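Local coordinates for protein PrgZ (Enterococcus faecalis, PDB 4FAJ) that binds peptide pheromone as a membrane-anchored extracellular receptor of the bacterial solute-binding protein 5 family, probably serving peptide import, at residues A[162-167]-A[197-202]. Sequence-based numbering, arbitrary orientation.
Sequences FSAIKN and EPTPYF. With GOL (glycerol), chain C.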
ATOM      1  N   PHE A 162      -3.074 -11.232  -8.881  1.00 18.61           N
ATOM      2  CA  PHE A 162      -3.208 -11.965 -10.137  1.00 19.25           C
ATOM      3  C   PHE A 162      -4.314 -13.024 -10.118  1.00 20.03           C
ATOM      4  O   PHE A 162      -4.520 -13.713 -11.121  1.00 20.27           O
ATOM      5  CB  PHE A 162      -1.856 -12.596 -10.509  1.00 19.36           C
ATOM      6  CG  PHE A 162      -0.843 -11.590 -10.979  1.00 19.11           C
ATOM      7  CD1 PHE A 162      -0.196 -10.769 -10.073  1.00 20.45           C
ATOM      8  CD2 PHE A 162      -0.584 -11.419 -12.327  1.00 20.57           C
ATOM      9  CE1 PHE A 162       0.716  -9.820 -10.497  1.00 19.71           C
ATOM     10  CE2 PHE A 162       0.332 -10.463 -12.762  1.00 20.14           C
ATOM     11  CZ  PHE A 162       0.978  -9.668 -11.848  1.00 21.10           C
ATOM     12  N   SER A 163      -5.047 -13.118  -9.003  1.00 20.21           N
ATOM     13  CA  SER A 163      -6.019 -14.199  -8.783  1.00 21.17           C
ATOM     14  C   SER A 163      -7.167 -14.215  -9.770  1.00 21.11           C
ATOM     15  O   SER A 163      -7.723 -15.276 -10.045  1.00 21.60           O
ATOM     16  CB  SER A 163      -6.588 -14.137  -7.361  1.00 20.87           C
ATOM     17  OG  SER A 163      -5.538 -14.251  -6.426  1.00 24.18           O
ATOM     18  N   ALA A 164      -7.510 -13.053 -10.319  1.00 21.01           N
ATOM     19  CA  ALA A 164      -8.565 -12.952 -11.341  1.00 21.11           C
ATOM     20  C   ALA A 164      -8.262 -13.692 -12.648  1.00 21.61           C
ATOM     21  O   ALA A 164      -9.179 -14.092 -13.366  1.00 21.73           O
ATOM     22  CB  ALA A 164      -8.863 -11.478 -11.630  1.00 21.49           C
ATOM     23  N   ILE A 165      -6.980 -13.880 -12.954  1.00 21.59           N
ATOM     24  CA  ILE A 165      -6.565 -14.461 -14.229  1.00 21.96           C
ATOM     25  C   ILE A 165      -6.701 -15.977 -14.188  1.00 22.96           C
ATOM     26  O   ILE A 165      -6.329 -16.608 -13.201  1.00 22.19           O
ATOM     27  CB  ILE A 165      -5.105 -14.073 -14.569  1.00 21.48           C
ATOM     28  CG1 ILE A 165      -4.985 -12.556 -14.721  1.00 21.40           C
ATOM     29  CG2 ILE A 165      -4.620 -14.774 -15.848  1.00 21.89           C
ATOM     30  CD1 ILE A 165      -3.547 -12.057 -14.892  1.00 21.59           C
ATOM     31  N   LYS A 166      -7.220 -16.553 -15.270  1.00 24.27           N
ATOM     32  CA  LYS A 166      -7.406 -18.003 -15.351  1.00 25.82           C
ATOM     33  C   LYS A 166      -6.100 -18.748 -15.055  1.00 26.36           C
ATOM     34  O   LYS A 166      -5.020 -18.363 -15.522  1.00 25.55           O
ATOM     35  CB  LYS A 166      -7.954 -18.423 -16.711  1.00 26.57           C
ATOM     36  CG  LYS A 166      -8.587 -19.813 -16.717  1.00 29.16           C
ATOM     37  CD  LYS A 166      -8.386 -20.555 -18.037  1.00 32.95           C
ATOM     38  CE  LYS A 166      -8.986 -19.813 -19.211  1.00 34.71           C
ATOM     39  NZ  LYS A 166      -9.070 -20.643 -20.453  1.00 36.98           N
ATOM     40  N   ASN A 167      -6.230 -19.797 -14.244  1.00 27.39           N
ATOM     41  CA  ASN A 167      -5.126 -20.659 -13.807  1.00 28.54           C
ATOM     42  C   ASN A 167      -4.218 -20.077 -12.728  1.00 29.06           C
ATOM     43  O   ASN A 167      -3.374 -20.797 -12.199  1.00 29.57           O
ATOM     44  CB  ASN A 167      -4.300 -21.179 -14.996  1.00 28.69           C
ATOM     45  CG  ASN A 167      -5.102 -22.089 -15.901  1.00 29.68           C
ATOM     46  OD1 ASN A 167      -5.978 -22.814 -15.439  1.00 31.18           O
ATOM     47  ND2 ASN A 167      -4.814 -22.053 -17.198  1.00 29.52           N
ATOM     48  N   GLU A 197     -13.717 -14.848 -14.337  1.00 25.52           N
ATOM     49  CA  GLU A 197     -15.060 -14.280 -14.439  1.00 26.11           C
ATOM     50  C   GLU A 197     -14.938 -12.788 -14.751  1.00 24.94           C
ATOM     51  O   GLU A 197     -13.847 -12.233 -14.639  1.00 24.07           O
ATOM     52  CB  GLU A 197     -15.800 -14.474 -13.115  1.00 26.59           C
ATOM     53  CG  GLU A 197     -15.092 -13.832 -11.929  1.00 29.08           C
ATOM     54  CD  GLU A 197     -15.857 -13.974 -10.619  1.00 33.48           C
ATOM     55  OE1 GLU A 197     -16.594 -14.974 -10.446  1.00 36.80           O
ATOM     56  OE2 GLU A 197     -15.711 -13.079  -9.758  1.00 37.04           O
ATOM     57  N   PRO A 198     -16.053 -12.132 -15.123  1.00 24.47           N
ATOM     58  CA  PRO A 198     -15.984 -10.697 -15.380  1.00 23.75           C
ATOM     59  C   PRO A 198     -15.540  -9.954 -14.133  1.00 23.09           C
ATOM     60  O   PRO A 198     -16.033 -10.220 -13.034  1.00 22.45           O
ATOM     61  CB  PRO A 198     -17.427 -10.331 -15.758  1.00 24.36           C
ATOM     62  CG  PRO A 198     -18.006 -11.581 -16.264  1.00 24.85           C
ATOM     63  CD  PRO A 198     -17.374 -12.686 -15.474  1.00 25.26           C
ATOM     64  N   THR A 199     -14.583  -9.056 -14.309  1.00 22.27           N
ATOM     65  CA  THR A 199     -13.942  -8.393 -13.196  1.00 21.48           C
ATOM     66  C   THR A 199     -13.851  -6.898 -13.525  1.00 21.91           C
ATOM     67  O   THR A 199     -12.925  -6.470 -14.221  1.00 21.29           O
ATOM     68  CB  THR A 199     -12.537  -8.992 -12.928  1.00 21.28           C
ATOM     69  OG1 THR A 199     -12.611 -10.433 -12.846  1.00 19.72           O
ATOM     70  CG2 THR A 199     -11.964  -8.433 -11.650  1.00 20.56           C
ATOM     71  N   PRO A 200     -14.810  -6.100 -13.016  1.00 22.07           N
ATOM     72  CA  PRO A 200     -14.914  -4.677 -13.360  1.00 22.22           C
ATOM     73  C   PRO A 200     -13.673  -3.837 -13.102  1.00 21.38           C
ATOM     74  O   PRO A 200     -13.443  -2.871 -13.834  1.00 22.60           O
ATOM     75  CB  PRO A 200     -16.066  -4.184 -12.480  1.00 22.59           C
ATOM     76  CG  PRO A 200     -16.871  -5.374 -12.225  1.00 23.22           C
ATOM     77  CD  PRO A 200     -15.924  -6.522 -12.151  1.00 22.67           C
ATOM     78  N   TYR A 201     -12.900  -4.187 -12.074  1.00 20.00           N
ATOM     79  CA  TYR A 201     -11.687  -3.454 -11.716  1.00 19.07           C
ATOM     80  C   TYR A 201     -10.394  -3.996 -12.361  1.00 18.02           C
ATOM     81  O   TYR A 201      -9.293  -3.549 -12.004  1.00 17.19           O
ATOM     82  CB  TYR A 201     -11.526  -3.379 -10.179  1.00 19.15           C
ATOM     83  CG  TYR A 201     -11.590  -4.732  -9.491  1.00 19.39           C
ATOM     84  CD1 TYR A 201     -12.778  -5.192  -8.926  1.00 20.95           C
ATOM     85  CD2 TYR A 201     -10.475  -5.554  -9.439  1.00 18.46           C
ATOM     86  CE1 TYR A 201     -12.846  -6.434  -8.315  1.00 20.69           C
ATOM     87  CE2 TYR A 201     -10.529  -6.781  -8.843  1.00 20.06           C
ATOM     88  CZ  TYR A 201     -11.716  -7.224  -8.284  1.00 21.31           C
ATOM     89  OH  TYR A 201     -11.750  -8.450  -7.687  1.00 21.80           O
ATOM     90  N   PHE A 202     -10.498  -4.909 -13.324  1.00 17.28           N
ATOM     91  CA  PHE A 202      -9.286  -5.532 -13.877  1.00 17.09           C
ATOM     92  C   PHE A 202      -8.355  -4.530 -14.568  1.00 16.54           C
ATOM     93  O   PHE A 202      -7.144  -4.608 -14.412  1.00 15.88           O
ATOM     94  CB  PHE A 202      -9.594  -6.714 -14.809  1.00 17.29           C
ATOM     95  CG  PHE A 202      -8.356  -7.475 -15.214  1.00 17.28           C
ATOM     96  CD1 PHE A 202      -7.884  -7.426 -16.518  1.00 17.40           C
ATOM     97  CD2 PHE A 202      -7.635  -8.195 -14.268  1.00 16.89           C
ATOM     98  CE1 PHE A 202      -6.726  -8.112 -16.894  1.00 18.29           C
ATOM     99  CE2 PHE A 202      -6.463  -8.870 -14.625  1.00 18.26           C
ATOM    100  CZ  PHE A 202      -6.009  -8.825 -15.946  1.00 18.55           C
TER
HETATM  101  C1  GOL C 601      -7.337  -9.708  -7.943  1.00 36.34           C
HETATM  102  O1  GOL C 601      -6.979 -10.450  -9.093  1.00 33.50           O
HETATM  103  C2  GOL C 601      -8.545 -10.304  -7.225  1.00 37.11           C
HETATM  104  O2  GOL C 601      -9.637 -10.351  -8.120  1.00 37.35           O
HETATM  105  C3  GOL C 601      -8.923  -9.440  -6.020  1.00 38.10           C
HETATM  106  O3  GOL C 601      -8.244  -9.848  -4.846  1.00 38.97           O
HETATM  107  O   HOH W   1     -11.772 -13.291 -12.591  1.00 39.26           O
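Ile165 and Phe202 cross at about a right angle in one of the two apolar touches of the contact: CG1 of Ile165 sits 4.0 Å from CE2 of Phe202, approaching the ring obliquely, with CD1 carried on toward CZ. With CG anti to the backbone N (chi1 -172°), the Phe202 ring is carried toward Ala164 and Ile165. Ala164 is central, its lone methyl pointing at the other segment and used twice, against CD2 of the same ring at 4.4 Å and against OG1 of Thr199 at 4.1 Å. OG1 of Thr199 donates to O of Glu197 (2.8 Å) from above the carbonyl plane. The other branch of Thr199, CG2, rests over one face of the Tyr201 ring, near its rim. Between the two segments a water bridges, donating to O of Ala164 (2.8 Å) and accepting from N of Glu197 (3.0 Å), while Ala164 also bonds directly to the backbone of Val196 just before. A glycerol, probably from the crystallisation liquor, makes a second bridge: its O1 takes the N-H of Ala164 at 2.9 Å, and its O2 lies in the plane of the Tyr201 ring, hydrogen-bonded to OH. Each segment folds through a type I turn, Phe162 to Ile165 and Thr199 to Phe202. Away from the zinc sites, the contact joins the loop leading into helix 168-172 to 197-202, which runs from the loop after strand 190-194 into the start of helix 202-205, with Tyr201 at the N-cap position; Ile193 of that strand touches both Ile165 and Phe202, and Tyr121 of strand 120-124 meets the Phe202 ring edge-to-face.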